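Local coordinates for protein 2-oxoglutarate dehydrogenase E3 component (PDB 2YQU) that probably oxidises the dihydrolipoyl groups of 2-oxo acid dehydrogenase complexes, passing the electrons through FAD and a redox-active disulfide to NAD(+), at residues F368-S373 and A405-V410; G384-L389 and S438-E443; L411-L416 and A430-P435. All coordinates share one frame; numbering follows the deposited sequence.

Interaction 1 (F368-S373 and A405-V410); sequences FPYSAS and ARVGDV
Tyr370 reaches from just past strand 363-369 to the turn at Ala405, which leads from strand 397-404 into helix 407-419. Along 368-373 the strand closes at Pro369, and Tyr370 opens a short 3-10 turn in which Ala372 N bonds back to Pro369 O (3.1 Å). With CG on the side of the backbone N, away from the carbonyl carbon (chi1 -89°), the Tyr370 ring points at the turn, and the hydroxyl at its far end gives its hydrogen to Ala405 O at 2.7 Å. The C=O...donor angle is 136°, with OH lifted 37° out of the carbonyl plane. Near the plane of the Tyr370 ring, at its edge, lie Ala405 O and Val407 CG2, the latter 3.6 Å from Tyr370 OH. Ala405 CB packs 4.1 Å from Tyr370 CE1. Replacing Tyr370 by a phenylalanine would probably leave the buried Ala405 carbonyl without this donor and the turn before the helix less firmly fixed. Ile440 and Ala376 also pack on the Tyr370 side chain. Farther along, Ser373 takes the N-cap position of the next helix, 374-379, its OG capping Ala376 N. On the other segment, Arg406 stands at the N-cap position of helix 407-419. The contact joins parts of the alpha/beta dimerisation domain: a tyrosine hydroxyl bonded to a backbone carbonyl links the end of strand 363-369, outermost in this chain's antiparallel sheet, to a strand-to-helix turn.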
loop_
_atom_site.group_PDB
_atom_site.type_symbol
_atom_site.label_atom_id
_atom_site.label_comp_id
_atom_site.label_asym_id
_atom_site.label_seq_id
_atom_site.Cartn_x
_atom_site.Cartn_y
_atom_site.Cartn_z
ATOM N N PHE A 368 5.965 9.590 -12.632
ATOM C CA PHE A 368 4.522 9.628 -12.812
ATOM C C PHE A 368 3.878 10.359 -11.632
ATOM O O PHE A 368 4.146 10.033 -10.467
ATOM C CB PHE A 368 3.961 8.217 -12.945
ATOM C CG PHE A 368 2.585 8.178 -13.514
ATOM C CD1 PHE A 368 2.393 8.281 -14.885
ATOM C CD2 PHE A 368 1.473 8.062 -12.688
ATOM C CE1 PHE A 368 1.125 8.254 -15.413
ATOM C CE2 PHE A 368 0.200 8.015 -13.221
ATOM C CZ PHE A 368 0.025 8.120 -14.585
ATOM N N PRO A 369 3.054 11.361 -11.920
ATOM C CA PRO A 369 2.454 12.186 -10.869
ATOM C C PRO A 369 1.150 11.605 -10.354
ATOM O O PRO A 369 0.414 10.972 -11.120
ATOM C CB PRO A 369 2.172 13.495 -11.596
ATOM C CG PRO A 369 1.823 13.053 -12.984
ATOM C CD PRO A 369 2.616 11.795 -13.262
ATOM N N TYR A 370 0.867 11.840 -9.073
ATOM C CA TYR A 370 -0.411 11.466 -8.466
ATOM C C TYR A 370 -1.599 12.119 -9.176
ATOM O O TYR A 370 -2.709 11.597 -9.126
ATOM C CB TYR A 370 -0.449 11.857 -6.985
ATOM C CG TYR A 370 0.073 10.807 -6.023
ATOM C CD1 TYR A 370 -0.762 10.239 -5.070
ATOM C CD2 TYR A 370 1.405 10.398 -6.051
ATOM C CE1 TYR A 370 -0.293 9.295 -4.168
ATOM C CE2 TYR A 370 1.879 9.451 -5.160
ATOM C CZ TYR A 370 1.029 8.896 -4.227
ATOM O OH TYR A 370 1.507 7.971 -3.337
ATOM N N SER A 371 -1.362 13.249 -9.836
ATOM C CA SER A 371 -2.418 13.979 -10.542
ATOM C C SER A 371 -2.974 13.205 -11.723
ATOM O O SER A 371 -4.101 13.447 -12.141
ATOM C CB SER A 371 -1.901 15.337 -11.023
ATOM O OG SER A 371 -0.804 15.185 -11.895
ATOM N N ALA A 372 -2.182 12.283 -12.260
ATOM C CA ALA A 372 -2.614 11.430 -13.369
ATOM C C ALA A 372 -3.168 10.065 -12.914
ATOM O O ALA A 372 -3.483 9.221 -13.752
ATOM C CB ALA A 372 -1.459 11.241 -14.338
ATOM N N SER A 373 -3.266 9.849 -11.598
ATOM C CA SER A 373 -3.741 8.583 -11.030
ATOM C C SER A 373 -5.252 8.593 -10.786
ATOM O O SER A 373 -5.754 9.456 -10.062
ATOM C CB SER A 373 -3.033 8.296 -9.703
ATOM O OG SER A 373 -3.716 7.292 -8.984
ATOM N N ALA A 405 0.262 10.419 -0.901
ATOM C CA ALA A 405 -0.591 9.609 -0.050
ATOM C C ALA A 405 -0.131 8.158 -0.104
ATOM O O ALA A 405 0.012 7.595 -1.167
ATOM C CB ALA A 405 -2.036 9.733 -0.515
ATOM N N ARG A 406 0.180 7.592 1.056
ATOM C CA ARG A 406 0.539 6.180 1.182
ATOM C C ARG A 406 1.737 5.733 0.329
ATOM O O ARG A 406 1.869 4.560 0.021
ATOM C CB ARG A 406 -0.697 5.320 0.908
ATOM C CG ARG A 406 -1.810 5.631 1.906
ATOM C CD ARG A 406 -3.188 5.374 1.426
ATOM N NE ARG A 406 -4.153 5.878 2.397
ATOM C CZ ARG A 406 -5.462 5.734 2.294
ATOM N NH1 ARG A 406 -5.988 5.095 1.259
ATOM N NH2 ARG A 406 -6.259 6.230 3.234
ATOM N N VAL A 407 2.638 6.650 -0.006
ATOM C CA VAL A 407 3.718 6.313 -0.924
ATOM C C VAL A 407 4.646 5.253 -0.336
ATOM O O VAL A 407 5.261 4.487 -1.068
ATOM C CB VAL A 407 4.505 7.565 -1.380
ATOM C CG1 VAL A 407 5.665 7.872 -0.452
ATOM C CG2 VAL A 407 4.980 7.396 -2.817
ATOM N N GLY A 408 4.747 5.219 0.984
ATOM C CA GLY A 408 5.486 4.167 1.649
ATOM C C GLY A 408 4.924 2.782 1.370
ATOM O O GLY A 408 5.686 1.828 1.113
ATOM N N ASP A 409 3.604 2.655 1.434
ATOM C CA ASP A 409 2.938 1.395 1.100
ATOM C C ASP A 409 3.196 1.002 -0.350
ATOM O O ASP A 409 3.401 -0.163 -0.658
ATOM C CB ASP A 409 1.431 1.485 1.316
ATOM C CG ASP A 409 1.045 1.673 2.766
ATOM O OD1 ASP A 409 1.854 1.359 3.679
ATOM O OD2 ASP A 409 -0.074 2.126 3.083
ATOM N N VAL A 410 3.157 1.978 -1.244
ATOM C CA VAL A 410 3.391 1.725 -2.657
ATOM C C VAL A 410 4.829 1.271 -2.885
ATOM O O VAL A 410 5.078 0.332 -3.654
ATOM C CB VAL A 410 3.082 2.979 -3.523
ATOM C CG1 VAL A 410 3.484 2.757 -4.977
ATOM C CG2 VAL A 410 1.593 3.323 -3.433
#

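Interaction 2 (G384-L389 and S438-E443); sequences GFIKVL and SEILKE
Ile386 and Ile440 meet where helix 438-449 lies over strand 385-391 of the antiparallel sheet, in helix-on-sheet packing of the alpha/beta dimerisation domain. The axes of 385-389 and 438-443 approach to 7.9 Å with their N-to-C directions 36° apart. The strand's alternation turns Ile386 and Val388 toward the helix. The two branches of Ile386 meet different helix residues. Its CG1-CD1 arm crosses the Ile440 side chain at about a right angle, while its CG2 branch turns to Leu441. The CG2 methyl of Ile440, anti to its own backbone N, is the bump that sits against this arm, 3.7 Å from Ile386 CD1 and 3.9 Å from Ile386 CG1. Leu441 extends with CG anti to the backbone N (chi1 176°), which carries CG toward Val388, and from there CD1 enters the shallow hollow between Ile386 and Val388. The contact is wholly apolar. Val407 and Val410 of helix 407-419 pack on Ile386 as well, and Val400 of the neighbouring strand touches both Ile386 and Leu441, so the layer continues beyond the two segments. Leu441 CD1 ends 4.0 Å from Ile386 CG2 and the same 4.0 Å from Val388 CG2.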
loop_
_atom_site.group_PDB
_atom_site.type_symbol
_atom_site.label_atom_id
_atom_site.label_comp_id
_atom_site.label_asym_id
_atom_site.label_seq_id
_atom_site.Cartn_x
_atom_site.Cartn_y
_atom_site.Cartn_z
ATOM N N GLY A 384 1.900 14.973 -5.520
ATOM C CA GLY A 384 2.883 13.932 -5.314
ATOM C C GLY A 384 3.348 13.305 -6.603
ATOM O O GLY A 384 2.818 13.582 -7.677
ATOM N N PHE A 385 4.362 12.456 -6.487
ATOM C CA PHE A 385 4.872 11.701 -7.623
ATOM C C PHE A 385 5.669 10.504 -7.139
ATOM O O PHE A 385 6.042 10.421 -5.973
ATOM C CB PHE A 385 5.775 12.586 -8.496
ATOM C CG PHE A 385 7.042 13.037 -7.799
ATOM C CD1 PHE A 385 8.192 12.248 -7.834
ATOM C CD2 PHE A 385 7.083 14.250 -7.124
ATOM C CE1 PHE A 385 9.359 12.661 -7.191
ATOM C CE2 PHE A 385 8.249 14.672 -6.482
ATOM C CZ PHE A 385 9.386 13.877 -6.518
ATOM N N ILE A 386 5.906 9.565 -8.044
ATOM C CA ILE A 386 6.923 8.537 -7.838
ATOM C C ILE A 386 7.893 8.583 -9.013
ATOM O O ILE A 386 7.492 8.778 -10.156
ATOM C CB ILE A 386 6.299 7.124 -7.685
ATOM C CG1 ILE A 386 5.459 7.051 -6.406
ATOM C CG2 ILE A 386 7.401 6.047 -7.649
ATOM C CD1 ILE A 386 4.646 5.780 -6.270
ATOM N N LYS A 387 9.169 8.402 -8.699
ATOM C CA LYS A 387 10.262 8.491 -9.635
ATOM C C LYS A 387 11.061 7.191 -9.555
ATOM O O LYS A 387 11.436 6.753 -8.465
ATOM C CB LYS A 387 11.114 9.706 -9.258
ATOM C CG LYS A 387 12.485 9.768 -9.852
ATOM C CD LYS A 387 13.070 11.173 -9.755
ATOM C CE LYS A 387 13.798 11.414 -8.432
ATOM N NZ LYS A 387 14.477 12.759 -8.395
ATOM N N VAL A 388 11.290 6.567 -10.704
ATOM C CA VAL A 388 12.143 5.394 -10.820
ATOM C C VAL A 388 13.440 5.778 -11.538
ATOM O O VAL A 388 13.417 6.404 -12.593
ATOM C CB VAL A 388 11.430 4.255 -11.576
ATOM C CG1 VAL A 388 12.395 3.089 -11.878
ATOM C CG2 VAL A 388 10.215 3.768 -10.790
ATOM N N LEU A 389 14.567 5.405 -10.947
ATOM C CA LEU A 389 15.875 5.613 -11.554
ATOM C C LEU A 389 16.369 4.265 -12.058
ATOM O O LEU A 389 16.434 3.325 -11.293
ATOM C CB LEU A 389 16.843 6.181 -10.520
ATOM C CG LEU A 389 16.323 7.414 -9.774
ATOM C CD1 LEU A 389 17.344 7.936 -8.797
ATOM C CD2 LEU A 389 15.923 8.498 -10.764
ATOM N N SER A 438 -0.604 1.727 -6.715
ATOM C CA SER A 438 0.520 0.958 -7.274
ATOM C C SER A 438 0.707 1.214 -8.767
ATOM O O SER A 438 1.807 1.095 -9.283
ATOM C CB SER A 438 0.363 -0.555 -7.033
ATOM O OG SER A 438 -0.663 -1.104 -7.842
ATOM N N GLU A 439 -0.362 1.574 -9.464
ATOM C CA GLU A 439 -0.234 1.920 -10.868
ATOM C C GLU A 439 0.658 3.154 -11.103
ATOM O O GLU A 439 1.176 3.329 -12.197
ATOM C CB GLU A 439 -1.603 2.167 -11.484
ATOM C CG GLU A 439 -2.519 0.954 -11.502
ATOM C CD GLU A 439 -3.892 1.315 -12.017
ATOM O OE1 GLU A 439 -4.189 0.952 -13.170
ATOM O OE2 GLU A 439 -4.648 1.993 -11.283
ATOM N N ILE A 440 0.808 4.017 -10.097
ATOM C CA ILE A 440 1.734 5.152 -10.195
ATOM C C ILE A 440 3.173 4.638 -10.310
ATOM O O ILE A 440 3.965 5.143 -11.102
ATOM C CB ILE A 440 1.577 6.103 -8.990
ATOM C CG1 ILE A 440 0.149 6.661 -8.935
ATOM C CG2 ILE A 440 2.622 7.241 -9.036
ATOM C CD1 ILE A 440 -0.187 7.333 -7.631
ATOM N N LEU A 441 3.508 3.642 -9.494
ATOM C CA LEU A 441 4.811 3.001 -9.573
ATOM C C LEU A 441 5.008 2.301 -10.915
ATOM O O LEU A 441 6.074 2.419 -11.521
ATOM C CB LEU A 441 4.982 1.998 -8.432
ATOM C CG LEU A 441 6.281 1.185 -8.440
ATOM C CD1 LEU A 441 7.500 2.101 -8.322
ATOM C CD2 LEU A 441 6.242 0.189 -7.316
ATOM N N LYS A 442 3.975 1.590 -11.372
ATOM C CA LYS A 442 4.007 0.890 -12.655
ATOM C C LYS A 442 4.369 1.848 -13.785
ATOM O O LYS A 442 5.276 1.568 -14.566
ATOM C CB LYS A 442 2.652 0.252 -12.954
ATOM C CG LYS A 442 2.590 -0.531 -14.260
ATOM C CD LYS A 442 1.148 -0.817 -14.639
ATOM C CE LYS A 442 1.049 -1.520 -15.971
ATOM N NZ LYS A 442 -0.306 -1.365 -16.562
ATOM N N GLU A 443 3.658 2.974 -13.862
ATOM C CA GLU A 443 3.854 3.932 -14.945
ATOM C C GLU A 443 5.198 4.640 -14.820
ATOM O O GLU A 443 5.852 4.893 -15.824
ATOM C CB GLU A 443 2.699 4.947 -15.012
ATOM C CG GLU A 443 1.330 4.360 -15.340
ATOM C CD GLU A 443 1.113 4.044 -16.815
ATOM O OE1 GLU A 443 1.842 4.575 -17.670
ATOM O OE2 GLU A 443 0.208 3.241 -17.125
#

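Interaction 3 (L411-L416 and A430-P435); sequences LAEAAL and APHAHP. With FAD (flavin-adenine dinucleotide), chain H.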
loop_
_atom_site.group_PDB
_atom_site.type_symbol
_atom_site.label_atom_id
_atom_site.label_comp_id
_atom_site.label_asym_id
_atom_site.label_seq_id
_atom_site.Cartn_x
_atom_site.Cartn_y
_atom_site.Cartn_z
ATOM N N LEU A 411 5.775 1.902 -2.193
ATOM C CA LEU A 411 7.186 1.612 -2.434
ATOM C C LEU A 411 7.668 0.331 -1.747
ATOM O O LEU A 411 8.819 -0.057 -1.937
ATOM C CB LEU A 411 8.068 2.805 -2.049
ATOM C CG LEU A 411 8.522 3.688 -3.199
ATOM C CD1 LEU A 411 7.339 4.087 -4.064
ATOM C CD2 LEU A 411 9.257 4.907 -2.662
ATOM N N ALA A 412 6.801 -0.328 -0.972
ATOM C CA ALA A 412 7.045 -1.700 -0.541
ATOM C C ALA A 412 7.345 -2.584 -1.739
ATOM O O ALA A 412 8.261 -3.390 -1.700
ATOM C CB ALA A 412 5.862 -2.252 0.242
ATOM N N GLU A 413 6.559 -2.424 -2.796
ATOM C CA GLU A 413 6.780 -3.141 -4.044
ATOM C C GLU A 413 8.105 -2.774 -4.721
ATOM O O GLU A 413 8.760 -3.632 -5.329
ATOM C CB GLU A 413 5.621 -2.849 -4.994
ATOM C CG GLU A 413 5.569 -3.763 -6.191
ATOM C CD GLU A 413 4.608 -3.280 -7.241
ATOM O OE1 GLU A 413 3.637 -2.572 -6.891
ATOM O OE2 GLU A 413 4.834 -3.609 -8.414
ATOM N N ALA A 414 8.484 -1.504 -4.635
ATOM C CA ALA A 414 9.732 -1.015 -5.212
ATOM C C ALA A 414 10.938 -1.627 -4.519
ATOM O O ALA A 414 11.922 -1.998 -5.169
ATOM C CB ALA A 414 9.799 0.503 -5.119
ATOM N N ALA A 415 10.844 -1.735 -3.201
ATOM C CA ALA A 415 11.889 -2.355 -2.407
ATOM C C ALA A 415 12.049 -3.823 -2.808
ATOM O O ALA A 415 13.181 -4.296 -2.974
ATOM C CB ALA A 415 11.588 -2.209 -0.927
ATOM N N LEU A 416 10.926 -4.520 -2.992
ATOM C CA LEU A 416 10.946 -5.902 -3.464
ATOM C C LEU A 416 11.589 -5.991 -4.826
ATOM O O LEU A 416 12.421 -6.860 -5.050
ATOM C CB LEU A 416 9.552 -6.518 -3.525
ATOM C CG LEU A 416 9.522 -8.030 -3.814
ATOM C CD1 LEU A 416 10.200 -8.809 -2.696
ATOM C CD2 LEU A 416 8.105 -8.525 -4.023
ATOM N N ALA A 430 4.715 -5.835 -15.061
ATOM C CA ALA A 430 3.997 -6.654 -14.090
ATOM C C ALA A 430 2.569 -6.132 -13.923
ATOM O O ALA A 430 2.342 -4.921 -14.009
ATOM C CB ALA A 430 4.715 -6.652 -12.761
ATOM N N PRO A 431 1.603 -7.026 -13.724
ATOM C CA PRO A 431 0.218 -6.585 -13.529
ATOM C C PRO A 431 0.077 -5.730 -12.288
ATOM O O PRO A 431 0.708 -5.993 -11.267
ATOM C CB PRO A 431 -0.562 -7.893 -13.371
ATOM C CG PRO A 431 0.315 -8.945 -13.959
ATOM C CD PRO A 431 1.714 -8.495 -13.713
ATOM N N HIS A 432 -0.737 -4.695 -12.389
ATOM C CA HIS A 432 -1.086 -3.889 -11.233
ATOM C C HIS A 432 -2.575 -3.659 -11.234
ATOM O O HIS A 432 -3.142 -3.302 -12.265
ATOM C CB HIS A 432 -0.349 -2.564 -11.264
ATOM C CG HIS A 432 1.123 -2.693 -11.017
ATOM N ND1 HIS A 432 2.031 -2.927 -12.027
ATOM C CD2 HIS A 432 1.835 -2.678 -9.866
ATOM C CE1 HIS A 432 3.246 -3.001 -11.513
ATOM N NE2 HIS A 432 3.155 -2.852 -10.202
ATOM N N ALA A 433 -3.193 -3.883 -10.076
ATOM C CA ALA A 433 -4.622 -3.683 -9.874
ATOM C C ALA A 433 -5.055 -2.279 -10.280
ATOM O O ALA A 433 -4.376 -1.292 -9.968
ATOM C CB ALA A 433 -4.974 -3.931 -8.405
ATOM N N HIS A 434 -6.171 -2.199 -11.004
ATOM C CA HIS A 434 -6.804 -0.922 -11.296
ATOM C C HIS A 434 -8.126 -0.816 -10.521
ATOM O O HIS A 434 -8.872 -1.792 -10.480
ATOM C CB HIS A 434 -7.073 -0.820 -12.790
ATOM C CG HIS A 434 -7.793 0.427 -13.182
ATOM N ND1 HIS A 434 -7.155 1.638 -13.334
ATOM C CD2 HIS A 434 -9.102 0.653 -13.435
ATOM C CE1 HIS A 434 -8.044 2.557 -13.669
ATOM N NE2 HIS A 434 -9.232 1.985 -13.734
ATOM N N PRO A 435 -8.454 0.332 -9.921
ATOM C CA PRO A 435 -7.585 1.502 -9.793
ATOM C C PRO A 435 -6.834 1.446 -8.466
ATOM O O PRO A 435 -7.461 1.273 -7.428
ATOM C CB PRO A 435 -8.575 2.675 -9.784
ATOM C CG PRO A 435 -9.918 2.068 -9.398
ATOM C CD PRO A 435 -9.779 0.575 -9.329
HETATM P PA FAD H . -15.412 -2.034 -21.393
HETATM O O1A FAD H . -16.805 -2.414 -21.077
HETATM O O2A FAD H . -14.754 -1.192 -20.303
HETATM O O5B FAD H . -15.350 -1.251 -22.791
HETATM C C5B FAD H . -16.066 -1.722 -23.903
HETATM C C4B FAD H . -16.522 -0.516 -24.700
HETATM O O4B FAD H . -16.931 -0.966 -25.978
HETATM C C3B FAD H . -17.711 0.197 -24.069
HETATM O O3B FAD H . -17.351 1.539 -23.836
HETATM C C2B FAD H . -18.827 0.035 -25.092
HETATM O O2B FAD H . -19.663 1.165 -25.182
HETATM C C1B FAD H . -18.063 -0.225 -26.377
HETATM N N9A FAD H . -18.759 -1.013 -27.401
HETATM C C8A FAD H . -19.360 -2.232 -27.267
HETATM N N7A FAD H . -19.838 -2.613 -28.469
HETATM C C5A FAD H . -19.542 -1.658 -29.375
HETATM C C6A FAD H . -19.789 -1.533 -30.740
HETATM N N6A FAD H . -20.124 -2.582 -31.489
HETATM N N1A FAD H . -19.333 -0.394 -31.356
HETATM C C2A FAD H . -18.650 0.599 -30.699
HETATM N N3A FAD H . -18.405 0.456 -29.352
HETATM C C4A FAD H . -18.861 -0.645 -28.716
HETATM N N1 FAD H . -12.645 -3.738 -12.689
HETATM C C2 FAD H . -11.485 -3.624 -11.956
HETATM O O2 FAD H . -10.445 -4.137 -12.374
HETATM N N3 FAD H . -11.486 -2.931 -10.765
HETATM C C4 FAD H . -12.644 -2.364 -10.277
HETATM O O4 FAD H . -12.526 -1.492 -9.415
HETATM C C4X FAD H . -13.828 -2.485 -11.015
HETATM N N5 FAD H . -15.004 -1.926 -10.562
HETATM C C5X FAD H . -16.161 -2.044 -11.319
HETATM C C6 FAD H . -17.332 -1.475 -10.840
HETATM C C7 FAD H . -18.519 -1.571 -11.566
HETATM C C7M FAD H . -19.761 -0.927 -11.008
HETATM C C8 FAD H . -18.536 -2.248 -12.782
HETATM C C8M FAD H . -19.675 -2.035 -13.745
HETATM C C9 FAD H . -17.358 -2.834 -13.264
HETATM C C9A FAD H . -16.164 -2.737 -12.531
HETATM N N10 FAD H . -14.980 -3.306 -12.985
HETATM C C10 FAD H . -13.819 -3.180 -12.221
HETATM C "C1'" FAD H . -14.923 -4.190 -14.196
HETATM C "C2'" FAD H . -14.391 -3.360 -15.364
HETATM O "O2'" FAD H . -15.218 -2.239 -15.588
HETATM C "C3'" FAD H . -14.269 -4.183 -16.631
HETATM O "O3'" FAD H . -13.522 -5.348 -16.340
HETATM C "C4'" FAD H . -13.549 -3.388 -17.715
HETATM O "O4'" FAD H . -14.251 -2.198 -18.025
HETATM C "C5'" FAD H . -13.370 -4.239 -18.964
HETATM O "O5'" FAD H . -12.735 -3.457 -19.947
HETATM P P FAD H . -13.061 -3.737 -21.501
HETATM O O1P FAD H . -12.222 -2.856 -22.336
HETATM O O2P FAD H . -12.943 -5.217 -21.854
HETATM O O3P FAD H . -14.613 -3.387 -21.707
#
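The helical turn carrying Glu413 faces an extended loop without regular structure at His432, their CA atoms 10.7 Å apart, so the two side chains bridge the space between the backbones. They come from opposite directions. Glu413 sends its chain out extended, CG anti to the backbone N, and presents its carboxylate to the edge of the His432 ring, the two planes nearly coplanar at 27°. His432 NE2 donates to the syn lone pair of Glu413 OE2 at 2.6 Å, with an N-H...O angle of 151° and OE2 tilted 17° from the ring plane. At the other ring nitrogen, His432 ND1 makes a weak bond of 2.8 Å to Ala430 O. The short NE2 bond, with the weak one at ND1, probably limits turning of the ring about its CB-CG bond. Both residues are buried. Ser438 touches both side chains, while Lys442 packs on His432 and Leu441 on Glu413. Two residues after His432, the backbone carbonyl O of His434 accepts a bond from FAD N3 (2.9 Å), and Pro435 CD lies 3.4 Å from FAD O4; a cis peptide joins His434 to Pro435. This flavin is bound mainly by the second subunit, whose Cys40, one half of the redox-active disulfide, lies against His434. Glu439 accepts a hydrogen bond from ND1 of His434, the predicted proton acceptor. This composite active site, made from both subunits with a histidine and a glutamate opposite the partner's flavin and disulfide, is typical of lipoamide dehydrogenase and its closest relatives among the pyridine nucleotide-disulfide oxidoreductases.

All three interactions belong to the dimerisation domain, on the same side of the chain's centre. Interactions 1 and 2 have their centres about 7 Å apart and share the antiparallel sheet, where strands 363-369 and 385-391 are neighbours; a probable backbone hydrogen bond from Tyr370 N to Gly384 O (3.0 Å) ties them. Along the chain their segments alternate. Interaction 3 follows interaction 1 directly on helix 407-419, with centres about 11 Å apart, and is nested inside the loop that interaction 2 closes, their centres about 9 Å apart. Helix 438-449 of interaction 2 follows the 430-435 loop. Sheet and helix packing thus continues into the loop that approaches the flavin of the second subunit.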